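Local coordinates for development-specific protein S (Myxococcus xanthus, PDB 1NPS) that assembles on the surface of myxospores in the presence of calcium ions, its N-terminal domain, described here, binding two of them, at residues Thr4-Glu9 with Ser40-Pro45; Ile33-Ile38 with Asn77-Arg82. All coordinates share one frame; numbering follows the deposited sequence.

Contact 1: residues Thr4-Glu9 with Ser40-Pro45; sequences TVFYNE and SVKVPP. With CA (calcium ion), chain B.
Thr4 pairs with Lys42 through both of its backbone polar groups: Lys42 N donates to Thr4 O at 2.9 Å, nearly straight at 166°, and Thr4 N returns a longer bond to Lys42 O. The Thr4 hydroxyl is taken by Asp17 of strand 15-18. Val5 and Val41 form the next, non-hydrogen-bonded pair on the other face of the sheet, side by side and pointing the same way, with Val5 CG1 4.1 Å from Val41 CG2. At Phe6 the backbone N donates to Ser40 O over 2.8 Å. These antiparallel strands are the centre and one edge of a three-stranded sheet in the first Greek key motif of this beta/gamma-crystallin domain. Phe6 CG lies anti to the carbonyl carbon (chi1 -64°); from there the ring runs obliquely across the extended Lys42 chain, CE1 coming 3.7 Å from Lys42 CG and CZ 4.0 Å from Lys42 CE. An alanine in place of Phe6 would probably open a gap beside Lys42 CG and CE, with less to fix the rotation of that chain. At Tyr7 the chain turns a corner, and its carbonyl O binds a calcium ion at 2.0 Å, with Thr37, Ser39 and Asn76. Beyond it, Asn8 O accepts the Ser40 hydroxyl at 2.8 Å, in the plane of its carbonyl; Ser40 OG, also bonded to Phe11 N, thereby ties the start of strand 40-42 to this turn.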
loop_
_atom_site.group_PDB
_atom_site.type_symbol
_atom_site.label_atom_id
_atom_site.label_comp_id
_atom_site.label_asym_id
_atom_site.label_seq_id
_atom_site.Cartn_x
_atom_site.Cartn_y
_atom_site.Cartn_z
ATOM N N THR A 4 7.097 -0.996 -0.718
ATOM C CA THR A 4 7.234 -0.022 -1.795
ATOM C C THR A 4 5.984 -0.163 -2.672
ATOM O O THR A 4 5.619 -1.271 -3.068
ATOM C CB THR A 4 8.527 -0.243 -2.623
ATOM O OG1 THR A 4 9.636 -0.448 -1.736
ATOM C CG2 THR A 4 8.822 0.977 -3.461
ATOM N N VAL A 5 5.257 0.937 -2.836
ATOM C CA VAL A 5 4.044 0.954 -3.644
ATOM C C VAL A 5 4.317 1.524 -5.028
ATOM O O VAL A 5 5.007 2.542 -5.163
ATOM C CB VAL A 5 2.920 1.756 -2.942
ATOM C CG1 VAL A 5 2.567 1.094 -1.603
ATOM C CG2 VAL A 5 3.345 3.205 -2.725
ATOM N N PHE A 6 3.725 0.906 -6.047
ATOM C CA PHE A 6 3.932 1.320 -7.437
ATOM C C PHE A 6 2.654 1.801 -8.114
ATOM O O PHE A 6 1.550 1.336 -7.789
ATOM C CB PHE A 6 4.532 0.161 -8.247
ATOM C CG PHE A 6 5.904 -0.248 -7.795
ATOM C CD1 PHE A 6 6.065 -1.146 -6.742
ATOM C CD2 PHE A 6 7.041 0.286 -8.405
ATOM C CE1 PHE A 6 7.335 -1.508 -6.299
ATOM C CE2 PHE A 6 8.303 -0.068 -7.974
ATOM C CZ PHE A 6 8.453 -0.966 -6.913
ATOM N N TYR A 7 2.792 2.759 -9.031
ATOM C CA TYR A 7 1.626 3.280 -9.751
ATOM C C TYR A 7 1.033 2.312 -10.768
ATOM O O TYR A 7 -0.181 2.338 -11.009
ATOM C CB TYR A 7 1.943 4.623 -10.405
ATOM C CG TYR A 7 1.632 5.808 -9.511
ATOM C CD1 TYR A 7 1.848 5.743 -8.125
ATOM C CD2 TYR A 7 1.097 6.981 -10.043
ATOM C CE1 TYR A 7 1.536 6.816 -7.295
ATOM C CE2 TYR A 7 0.779 8.062 -9.223
ATOM C CZ TYR A 7 0.999 7.973 -7.850
ATOM O OH TYR A 7 0.668 9.038 -7.036
ATOM N N ASN A 8 1.871 1.442 -11.329
ATOM C CA ASN A 8 1.434 0.444 -12.306
ATOM C C ASN A 8 1.744 -0.972 -11.825
ATOM O O ASN A 8 2.535 -1.167 -10.893
ATOM C CB ASN A 8 2.093 0.673 -13.670
ATOM C CG ASN A 8 1.741 2.023 -14.277
ATOM O OD1 ASN A 8 2.617 2.745 -14.751
ATOM N ND2 ASN A 8 0.459 2.378 -14.251
ATOM N N GLU A 9 1.077 -1.951 -12.430
ATOM C CA GLU A 9 1.274 -3.360 -12.086
ATOM C C GLU A 9 2.688 -3.871 -12.412
ATOM O O GLU A 9 3.445 -3.225 -13.129
ATOM C CB GLU A 9 0.216 -4.229 -12.791
ATOM C CG GLU A 9 -1.209 -3.988 -12.283
ATOM C CD GLU A 9 -2.246 -4.954 -12.840
ATOM O OE1 GLU A 9 -2.047 -5.516 -13.936
ATOM O OE2 GLU A 9 -3.281 -5.151 -12.173
ATOM N N SER A 40 0.600 -2.083 -7.600
ATOM C CA SER A 40 1.456 -3.204 -7.200
ATOM C C SER A 40 2.281 -2.809 -5.979
ATOM O O SER A 40 2.490 -1.616 -5.720
ATOM C CB SER A 40 2.321 -3.729 -8.368
ATOM O OG SER A 40 3.307 -2.817 -8.811
ATOM N N VAL A 41 2.651 -3.798 -5.169
ATOM C CA VAL A 41 3.398 -3.548 -3.950
ATOM C C VAL A 41 4.437 -4.620 -3.654
ATOM O O VAL A 41 4.215 -5.810 -3.895
ATOM C CB VAL A 41 2.446 -3.504 -2.728
ATOM C CG1 VAL A 41 3.210 -3.122 -1.466
ATOM C CG2 VAL A 41 1.297 -2.533 -2.970
ATOM N N LYS A 42 5.578 -4.183 -3.133
ATOM C CA LYS A 42 6.644 -5.089 -2.736
ATOM C C LYS A 42 6.614 -5.129 -1.212
ATOM O O LYS A 42 6.463 -4.096 -0.555
ATOM C CB LYS A 42 8.013 -4.595 -3.223
ATOM C CG LYS A 42 8.253 -4.758 -4.719
ATOM C CD LYS A 42 9.701 -4.476 -5.075
ATOM C CE LYS A 42 9.936 -4.676 -6.555
ATOM N NZ LYS A 42 11.339 -4.392 -6.950
ATOM N N VAL A 43 6.667 -6.327 -0.649
ATOM C CA VAL A 43 6.649 -6.470 0.794
ATOM C C VAL A 43 7.767 -7.420 1.218
ATOM O O VAL A 43 7.676 -8.621 0.993
ATOM C CB VAL A 43 5.271 -7.008 1.285
ATOM C CG1 VAL A 43 5.189 -6.992 2.809
ATOM C CG2 VAL A 43 4.141 -6.193 0.683
ATOM N N PRO A 44 8.852 -6.881 1.806
ATOM C CA PRO A 44 9.970 -7.711 2.251
ATOM C C PRO A 44 9.639 -8.341 3.599
ATOM O O PRO A 44 8.645 -7.970 4.236
ATOM C CB PRO A 44 11.099 -6.688 2.396
ATOM C CG PRO A 44 10.385 -5.505 2.926
ATOM C CD PRO A 44 9.140 -5.454 2.047
ATOM N N PRO A 45 10.471 -9.295 4.055
ATOM C CA PRO A 45 10.299 -9.993 5.336
ATOM C C PRO A 45 10.228 -9.024 6.522
ATOM O O PRO A 45 10.836 -7.962 6.495
ATOM C CB PRO A 45 11.562 -10.838 5.416
ATOM C CG PRO A 45 11.763 -11.230 4.002
ATOM C CD PRO A 45 11.550 -9.924 3.269
HETATM CA CA CA B . -2.204 2.296 -10.682
HETATM O O HOH W 1 -2.326 3.539 -11.654
#

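Contact 2: residues Ile33-Ile38 with Asn77-Arg82; sequences IENNTI and NVSSIR. With CA (calcium ion), chain C; CA (calcium ion), chain B.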
loop_
_atom_site.group_PDB
_atom_site.type_symbol
_atom_site.label_atom_id
_atom_site.label_comp_id
_atom_site.label_asym_id
_atom_site.label_seq_id
_atom_site.Cartn_x
_atom_site.Cartn_y
_atom_site.Cartn_z
ATOM N N ILE A 33 1.736 10.082 -2.862
ATOM C CA ILE A 33 0.952 8.930 -3.299
ATOM C C ILE A 33 -0.481 9.371 -3.502
ATOM O O ILE A 33 -1.221 9.522 -2.539
ATOM C CB ILE A 33 0.979 7.800 -2.250
ATOM C CG1 ILE A 33 2.407 7.262 -2.101
ATOM C CG2 ILE A 33 -0.018 6.679 -2.629
ATOM C CD1 ILE A 33 2.550 6.187 -1.055
ATOM N N GLU A 34 -0.857 9.600 -4.754
ATOM C CA GLU A 34 -2.210 10.037 -5.085
ATOM C C GLU A 34 -3.252 8.976 -4.763
ATOM O O GLU A 34 -2.991 7.777 -4.832
ATOM C CB GLU A 34 -2.305 10.413 -6.562
ATOM C CG GLU A 34 -1.402 11.555 -6.958
ATOM C CD GLU A 34 -1.091 11.547 -8.436
ATOM O OE1 GLU A 34 -2.001 11.857 -9.233
ATOM O OE2 GLU A 34 0.063 11.226 -8.801
ATOM N N ASN A 35 -4.454 9.437 -4.451
ATOM C CA ASN A 35 -5.544 8.536 -4.113
ATOM C C ASN A 35 -5.872 7.570 -5.257
ATOM O O ASN A 35 -5.832 7.949 -6.441
ATOM C CB ASN A 35 -6.774 9.356 -3.763
ATOM C CG ASN A 35 -7.914 8.502 -3.310
ATOM O OD1 ASN A 35 -7.799 7.764 -2.331
ATOM N ND2 ASN A 35 -9.034 8.592 -4.022
ATOM N N ASN A 36 -6.236 6.343 -4.894
ATOM C CA ASN A 36 -6.597 5.291 -5.851
ATOM C C ASN A 36 -5.627 5.200 -7.038
ATOM O O ASN A 36 -6.056 5.311 -8.195
ATOM C CB ASN A 36 -8.025 5.505 -6.408
ATOM C CG ASN A 36 -9.111 5.577 -5.328
ATOM O OD1 ASN A 36 -8.963 5.068 -4.220
ATOM N ND2 ASN A 36 -10.236 6.198 -5.683
ATOM N N THR A 37 -4.333 5.030 -6.782
ATOM C CA THR A 37 -3.365 4.926 -7.881
ATOM C C THR A 37 -2.469 3.697 -7.787
ATOM O O THR A 37 -1.926 3.230 -8.802
ATOM C CB THR A 37 -2.459 6.186 -8.014
ATOM O OG1 THR A 37 -1.765 6.427 -6.783
ATOM C CG2 THR A 37 -3.275 7.416 -8.418
ATOM N N ILE A 38 -2.341 3.147 -6.588
ATOM C CA ILE A 38 -1.502 1.979 -6.357
ATOM C C ILE A 38 -1.960 0.757 -7.154
ATOM O O ILE A 38 -3.141 0.425 -7.186
ATOM C CB ILE A 38 -1.439 1.666 -4.861
ATOM C CG1 ILE A 38 -0.792 2.846 -4.136
ATOM C CG2 ILE A 38 -0.690 0.379 -4.620
ATOM C CD1 ILE A 38 -0.716 2.667 -2.652
ATOM N N ASN A 77 -7.606 1.742 -6.248
ATOM C CA ASN A 77 -8.725 1.905 -5.334
ATOM C C ASN A 77 -8.294 1.936 -3.885
ATOM O O ASN A 77 -9.075 1.565 -3.019
ATOM C CB ASN A 77 -9.736 0.761 -5.503
ATOM C CG ASN A 77 -10.861 1.100 -6.466
ATOM O OD1 ASN A 77 -11.388 2.213 -6.464
ATOM N ND2 ASN A 77 -11.251 0.126 -7.287
ATOM N N VAL A 78 -7.044 2.280 -3.607
ATOM C CA VAL A 78 -6.573 2.333 -2.219
ATOM C C VAL A 78 -6.575 3.777 -1.709
ATOM O O VAL A 78 -6.011 4.667 -2.347
ATOM C CB VAL A 78 -5.170 1.673 -2.057
ATOM C CG1 VAL A 78 -4.681 1.780 -0.625
ATOM C CG2 VAL A 78 -5.232 0.194 -2.456
ATOM N N SER A 79 -7.213 4.004 -0.565
ATOM C CA SER A 79 -7.298 5.344 0.001
ATOM C C SER A 79 -6.623 5.512 1.359
ATOM O O SER A 79 -6.411 6.631 1.812
ATOM C CB SER A 79 -8.752 5.805 0.062
ATOM O OG SER A 79 -9.337 5.814 -1.236
ATOM N N SER A 80 -6.344 4.410 2.037
ATOM C CA SER A 80 -5.637 4.462 3.316
ATOM C C SER A 80 -4.845 3.166 3.473
ATOM O O SER A 80 -5.161 2.159 2.818
ATOM C CB SER A 80 -6.573 4.768 4.504
ATOM O OG SER A 80 -7.591 3.796 4.683
ATOM N N ILE A 81 -3.770 3.215 4.260
ATOM C CA ILE A 81 -2.886 2.056 4.445
ATOM C C ILE A 81 -2.285 1.997 5.863
ATOM O O ILE A 81 -1.970 3.031 6.460
ATOM C CB ILE A 81 -1.645 2.124 3.456
ATOM C CG1 ILE A 81 -2.091 2.284 1.998
ATOM C CG2 ILE A 81 -0.766 0.880 3.588
ATOM C CD1 ILE A 81 -0.929 2.525 1.013
ATOM N N ARG A 82 -2.145 0.784 6.393
ATOM C CA ARG A 82 -1.509 0.561 7.698
ATOM C C ARG A 82 -0.346 -0.397 7.418
ATOM O O ARG A 82 -0.546 -1.477 6.860
ATOM C CB ARG A 82 -2.476 -0.079 8.708
ATOM C CG ARG A 82 -3.695 0.782 9.062
ATOM C CD ARG A 82 -4.508 0.195 10.219
ATOM N NE ARG A 82 -3.651 -0.082 11.366
ATOM C CZ ARG A 82 -3.773 -1.125 12.182
ATOM N NH1 ARG A 82 -4.764 -1.993 12.031
ATOM N NH2 ARG A 82 -2.909 -1.276 13.178
HETATM CA CA CA C . -10.426 4.623 -2.605
HETATM CA CA CA B . -2.204 2.296 -10.682
HETATM O O HOH W 2 -3.619 4.511 -3.871
HETATM O O HOH W 3 -4.990 1.223 -5.491
HETATM O O HOH W 4 -11.815 3.704 -3.772
HETATM O O HOH W 1 -2.326 3.539 -11.654
HETATM O O HOH W 5 -9.290 3.672 -2.194
HETATM O O HOH W 6 -11.613 5.848 -2.360
#
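Asn36 and Ser79 meet at a calcium ion, which Asn36 OD1 binds at 2.2 Å and Ser79 OG at 2.1 Å. The two oxygens lie 3.1 Å apart as neighbouring ligands of the metal; the carbonyl oxygen of Gln53 and a water that donates to Asn77 OD1 also bind it, while two further waters are placed too close to the ion to be relied on. Through the first water, Asn77 serves the ion at second hand. A second calcium ion takes the carbonyl O of Thr37 at 2.1 Å, close to the end of the same loop.

Direct hydrogen bonds hold the ligands in place. The Ser79 hydroxyl donates to Asn35 OD1 over 2.7 Å, in the amide plane and on a lone pair, a bond that Asn35 reaches with CG anti to its backbone N (chi1 -176°). With its proton pointed at Asn35, Ser79 OG can offer lone-pair density to the metal, and the positive ion probably strengthens the hydroxyl as a donor. Asn36 N donates to Val78 O from above the carbonyl plane, joining the two backbones. Within the loop, the Thr37 hydroxyl donates to Glu34 O.

Two waters fill out the polar layer: one accepts from Thr37 N and donates to Val78 O, the other links Ile38 O to Asn77 N.

Apolar contact lies on the inner side, where Ile38 CD1 and Ile81 CD1 meet tip to tip at 3.7 Å; Leu71 packs on Ile38, and Leu18, Leu28 and Leu51 on Ile81.

Ser79 and Ser80 both face Tyr52 in a classic beta bulge. Loop 33-38 of the first Greek key gives a ligand to each ion, and the second motif answers with Ser79 at one and Asn76 at the other: the paired calcium sites characteristic of calcium-binding beta/gamma-crystallin domains.

Contact 1 lies within the first Greek key and is built on regular antiparallel pairing, whereas contact 2 joins the first motif to the second through loop backbone, water and metal. Each combines buried aliphatic groups with polar, more open parts, but calcium touches contact 1 only at its corner, whereas in contact 2 an ion bridges the two segments directly at their outer edge. The ion held by Tyr7 O and Thr37 O is common to both. They also touch directly: Tyr7 OH probably hydrogen-bonds Glu34 N at 2.8 Å, while Val5 CG2 packs on Ile33 CD1, so the strand and the corner both meet the calcium loop, one through apolar and the other through polar groups.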